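Local coordinates for 6b protein (PDB 3AQ2), which disturbs plant cell proliferation as an Agrobacterium protein of the RolB/RolC family, and is built on an ADP-ribosylation fold, at residues P85-S88 / T93-T96; C116-G119 / Y124-G127. All blocks are in the same frame, centred on the assembly; numbering follows the deposited sequence.

Overall arrangement
From the N terminus, the chain leaves strand 83-85, turns through a short loop and enters strand 93-96; interaction 1 closes this turn, with only four residues between its segments. Helix 105-115 follows, and interaction 2 closes the next short loop, 116-119 onto 124-127, before strand 133-137. The two closures come one after the other, neither nesting nor crossing, yet they pack together in space with centres about 10 Å apart. Side chains of 85-88 reach both segments of interaction 2, joining the turn before strand 93-96 to the loop after helix 105-115. Strand 93-96 itself pairs with strand 154-161, so that sheet is tied in as well.

Interaction 1. Residues P85-S88 / T93-T96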
loop_
_atom_site.group_PDB
_atom_site.type_symbol
_atom_site.label_atom_id
_atom_site.label_comp_id
_atom_site.label_asym_id
_atom_site.label_seq_id
_atom_site.Cartn_x
_atom_site.Cartn_y
_atom_site.Cartn_z
ATOM N N PRO A 85 -4.951 2.440 5.367
ATOM C CA PRO A 85 -5.958 3.507 5.322
ATOM C C PRO A 85 -6.623 3.629 3.957
ATOM O O PRO A 85 -6.031 3.263 2.935
ATOM C CB PRO A 85 -5.131 4.771 5.562
ATOM C CG PRO A 85 -3.812 4.473 4.921
ATOM C CD PRO A 85 -3.596 2.952 5.067
ATOM N N SER A 86 -7.848 4.145 3.939
ATOM C CA SER A 86 -8.391 4.661 2.690
ATOM C C SER A 86 -7.682 5.984 2.383
ATOM O O SER A 86 -7.223 6.694 3.297
ATOM C CB SER A 86 -9.900 4.894 2.796
ATOM O OG SER A 86 -10.162 5.854 3.808
ATOM N N ASN A 87 -7.571 6.296 1.095
ATOM C CA ASN A 87 -7.052 7.595 0.660
ATOM C C ASN A 87 -7.934 8.210 -0.426
ATOM O O ASN A 87 -7.505 9.087 -1.180
ATOM C CB ASN A 87 -5.588 7.492 0.204
ATOM C CG ASN A 87 -5.381 6.441 -0.857
ATOM O OD1 ASN A 87 -6.349 5.923 -1.433
ATOM N ND2 ASN A 87 -4.109 6.121 -1.139
ATOM N N SER A 88 -9.172 7.729 -0.497
ATOM C CA SER A 88 -10.146 8.187 -1.467
ATOM C C SER A 88 -11.528 7.881 -0.878
ATOM O O SER A 88 -11.637 7.023 0.004
ATOM C CB SER A 88 -9.918 7.433 -2.787
ATOM O OG SER A 88 -10.272 8.230 -3.903
ATOM N N THR A 93 -8.665 2.513 -1.423
ATOM C CA THR A 93 -7.230 2.662 -1.200
ATOM C C THR A 93 -6.500 2.537 -2.533
ATOM O O THR A 93 -6.555 1.486 -3.189
ATOM C CB THR A 93 -6.675 1.607 -0.222
ATOM O OG1 THR A 93 -7.399 1.676 1.017
ATOM C CG2 THR A 93 -5.172 1.856 0.029
ATOM N N VAL A 94 -5.826 3.619 -2.913
ATOM C CA VAL A 94 -5.078 3.678 -4.156
ATOM C C VAL A 94 -3.594 3.445 -3.867
ATOM O O VAL A 94 -2.990 4.120 -3.009
ATOM C CB VAL A 94 -5.290 5.039 -4.880
ATOM C CG1 VAL A 94 -4.392 5.167 -6.099
ATOM C CG2 VAL A 94 -6.757 5.227 -5.270
ATOM N N ALA A 95 -3.023 2.472 -4.575
ATOM C CA ALA A 95 -1.602 2.155 -4.477
ATOM C C ALA A 95 -0.954 2.305 -5.845
ATOM O O ALA A 95 -1.628 2.226 -6.862
ATOM C CB ALA A 95 -1.409 0.739 -3.933
ATOM N N THR A 96 0.353 2.535 -5.868
ATOM C CA THR A 96 1.058 2.640 -7.143
ATOM C C THR A 96 2.359 1.857 -7.149
ATOM O O THR A 96 2.984 1.681 -6.102
ATOM C CB THR A 96 1.331 4.130 -7.524
ATOM O OG1 THR A 96 1.976 4.189 -8.814
ATOM C CG2 THR A 96 2.197 4.855 -6.458
#
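Asn87 and Val94 meet through a pair of hydrogen bonds: the side-chain amide of Asn87 pairs with the backbone of strand 93-96 much as a neighbouring strand would, next to a classic beta bulge in which Asn87 and Ser88 both face the residue just before Thr93. Val94 N donates to Asn87 OD1 at 2.8 Å, with an N-H...O angle of 163°, and arrives in the carbonyl plane on a lone pair. The return bond runs from Asn87 ND2 to Val94 O, 3.0 Å long, also on a lone pair, and its acceptor lies 2° from the Asn87 amide plane. Two nearly straight bonds in that plane should fix the amide's rotation. The first torsion, chi1 54°, sets CG between the backbone N and carbonyl carbon of Asn87, bringing the amide up to the strand.

A second grip lies one residue earlier. Thr93 OG1 donates to Pro85 O over 2.8 Å, coming from above the carbonyl plane and not on a lone pair. Its methyl leans on the same acceptor, Thr93 CG2 lying 3.3 Å from Pro85 O.

Further out, Thr93 and Ala95 make backbone bonds to Arg161 and Tyr159 on strand 154-161; the alternation along a strand then turns the N and O of Val94 the other way, toward Asn87. Thr96 makes a further backbone bond to Tyr67. Ser86 OG is held separately, by Asp191 and Phe121 N. The amide nitrogen of Asn87 has one more partner: besides Val94 O, ND2 bonds Tyr124 OH.

Interaction 2. Residues C116-G119 / Y124-G127; sequences CGQG and YHHG
Cys116 and Tyr124 face each other with CA atoms 7.5 Å apart, where the chain has just left helix 105-115 and comes back as the 3-10 turn 124-126, a turn closed by the backbone bond from Gly127 N to Tyr124 O. At this spacing the two backbones do not pair as strands; side chains and a water bridge them.

The main polar link is the imidazole of His125. CG of His125 lies opposite its own carbonyl carbon and beside the backbone N, which swings the ring back toward Cys116. Its NE2 donates to Cys116 O at 2.8 Å, and the N-H...O angle of 169° makes the bond almost straight. The acceptor lies 2° from the ring plane, so the imidazole meets the carbonyl edge-on, and the donor approaches nearly head-on to the C=O bond, at a C=O...N angle of 158°. The ring thereby ties the first residue beyond the helix to the turn.

Gln118 lies across one face of the same ring. Its CG makes a CH-pi contact, 3.9 Å from the ring centroid of His125, while the amide runs on above the CB end, with Gln118 NE2 3.6 Å from His125 CB and the amide nearly parallel to the ring. Asn123 steadies both partners: its ND2 bonds Gln118 OE1 and its OD1 accepts from His125 N.

Toward the interior, Cys116 SG sits against the edge of the Tyr124 ring, 3.8 Å from CE1, a sulfur-aromatic contact near the ring plane. The phenol then reaches deeper, its OH bonding to Tyr69 O, while Leu112 and Asn109 of helix 105-115 pack against Tyr124.

A bridging water completes the closure, accepting from Tyr124 N at 2.9 Å and probably donating to Gly117 O, though other acceptors compete for its protons.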
loop_
_atom_site.group_PDB
_atom_site.type_symbol
_atom_site.label_atom_id
_atom_site.label_comp_id
_atom_site.label_asym_id
_atom_site.label_seq_id
_atom_site.Cartn_x
_atom_site.Cartn_y
_atom_site.Cartn_z
ATOM N N CYS A 116 -6.889 10.603 -6.620
ATOM C CA CYS A 116 -7.656 10.260 -5.423
ATOM C C CYS A 116 -8.543 11.408 -5.013
ATOM O O CYS A 116 -8.089 12.536 -4.995
ATOM C CB CYS A 116 -6.682 9.999 -4.275
ATOM S SG CYS A 116 -5.500 8.687 -4.572
ATOM N N GLY A 117 -9.783 11.116 -4.630
ATOM C CA GLY A 117 -10.697 12.148 -4.139
ATOM C C GLY A 117 -10.529 12.445 -2.658
ATOM O O GLY A 117 -9.574 11.975 -2.007
ATOM N N GLN A 118 -11.457 13.238 -2.129
ATOM C CA GLN A 118 -11.417 13.611 -0.719
ATOM C C GLN A 118 -12.476 12.831 0.042
ATOM O O GLN A 118 -13.506 12.434 -0.528
ATOM C CB GLN A 118 -11.652 15.118 -0.561
ATOM C CG GLN A 118 -10.699 15.981 -1.388
ATOM C CD GLN A 118 -10.571 17.401 -0.838
ATOM O OE1 GLN A 118 -10.589 17.606 0.367
ATOM N NE2 GLN A 118 -10.414 18.367 -1.723
ATOM N N GLY A 119 -12.234 12.630 1.336
ATOM C CA GLY A 119 -13.188 11.941 2.202
ATOM C C GLY A 119 -12.619 10.723 2.903
ATOM O O GLY A 119 -13.209 10.227 3.865
ATOM N N TYR A 124 -4.894 13.586 0.175
ATOM C CA TYR A 124 -3.698 14.204 -0.423
ATOM C C TYR A 124 -3.894 15.663 -0.800
ATOM O O TYR A 124 -2.924 16.363 -1.096
ATOM C CB TYR A 124 -3.248 13.417 -1.654
ATOM C CG TYR A 124 -2.898 11.977 -1.348
ATOM C CD1 TYR A 124 -3.570 10.926 -1.977
ATOM C CD2 TYR A 124 -1.887 11.661 -0.433
ATOM C CE1 TYR A 124 -3.246 9.587 -1.697
ATOM C CE2 TYR A 124 -1.564 10.323 -0.157
ATOM C CZ TYR A 124 -2.245 9.295 -0.797
ATOM O OH TYR A 124 -1.909 7.969 -0.530
ATOM N N HIS A 125 -5.139 16.127 -0.768
ATOM C CA HIS A 125 -5.456 17.485 -1.194
ATOM C C HIS A 125 -4.964 18.557 -0.219
ATOM O O HIS A 125 -4.906 19.735 -0.568
ATOM C CB HIS A 125 -6.950 17.595 -1.539
ATOM C CG HIS A 125 -7.320 16.753 -2.719
ATOM N ND1 HIS A 125 -7.456 17.277 -3.989
ATOM C CD2 HIS A 125 -7.482 15.412 -2.846
ATOM C CE1 HIS A 125 -7.729 16.299 -4.839
ATOM N NE2 HIS A 125 -7.743 15.157 -4.172
ATOM N N HIS A 126 -4.568 18.132 0.981
ATOM C CA HIS A 126 -3.923 19.043 1.930
ATOM C C HIS A 126 -2.469 19.364 1.615
ATOM O O HIS A 126 -1.895 20.276 2.229
ATOM C CB HIS A 126 -4.032 18.502 3.339
ATOM C CG HIS A 126 -5.434 18.502 3.852
ATOM N ND1 HIS A 126 -6.126 19.667 4.107
ATOM C CD2 HIS A 126 -6.285 17.487 4.105
ATOM C CE1 HIS A 126 -7.342 19.362 4.527
ATOM N NE2 HIS A 126 -7.460 18.047 4.540
ATOM N N GLY A 127 -1.868 18.629 0.685
ATOM C CA GLY A 127 -0.528 18.961 0.217
ATOM C C GLY A 127 0.481 17.869 0.533
ATOM O O GLY A 127 0.133 16.856 1.142
HETATM O O HOH W 1 -6.713 11.829 -1.300
#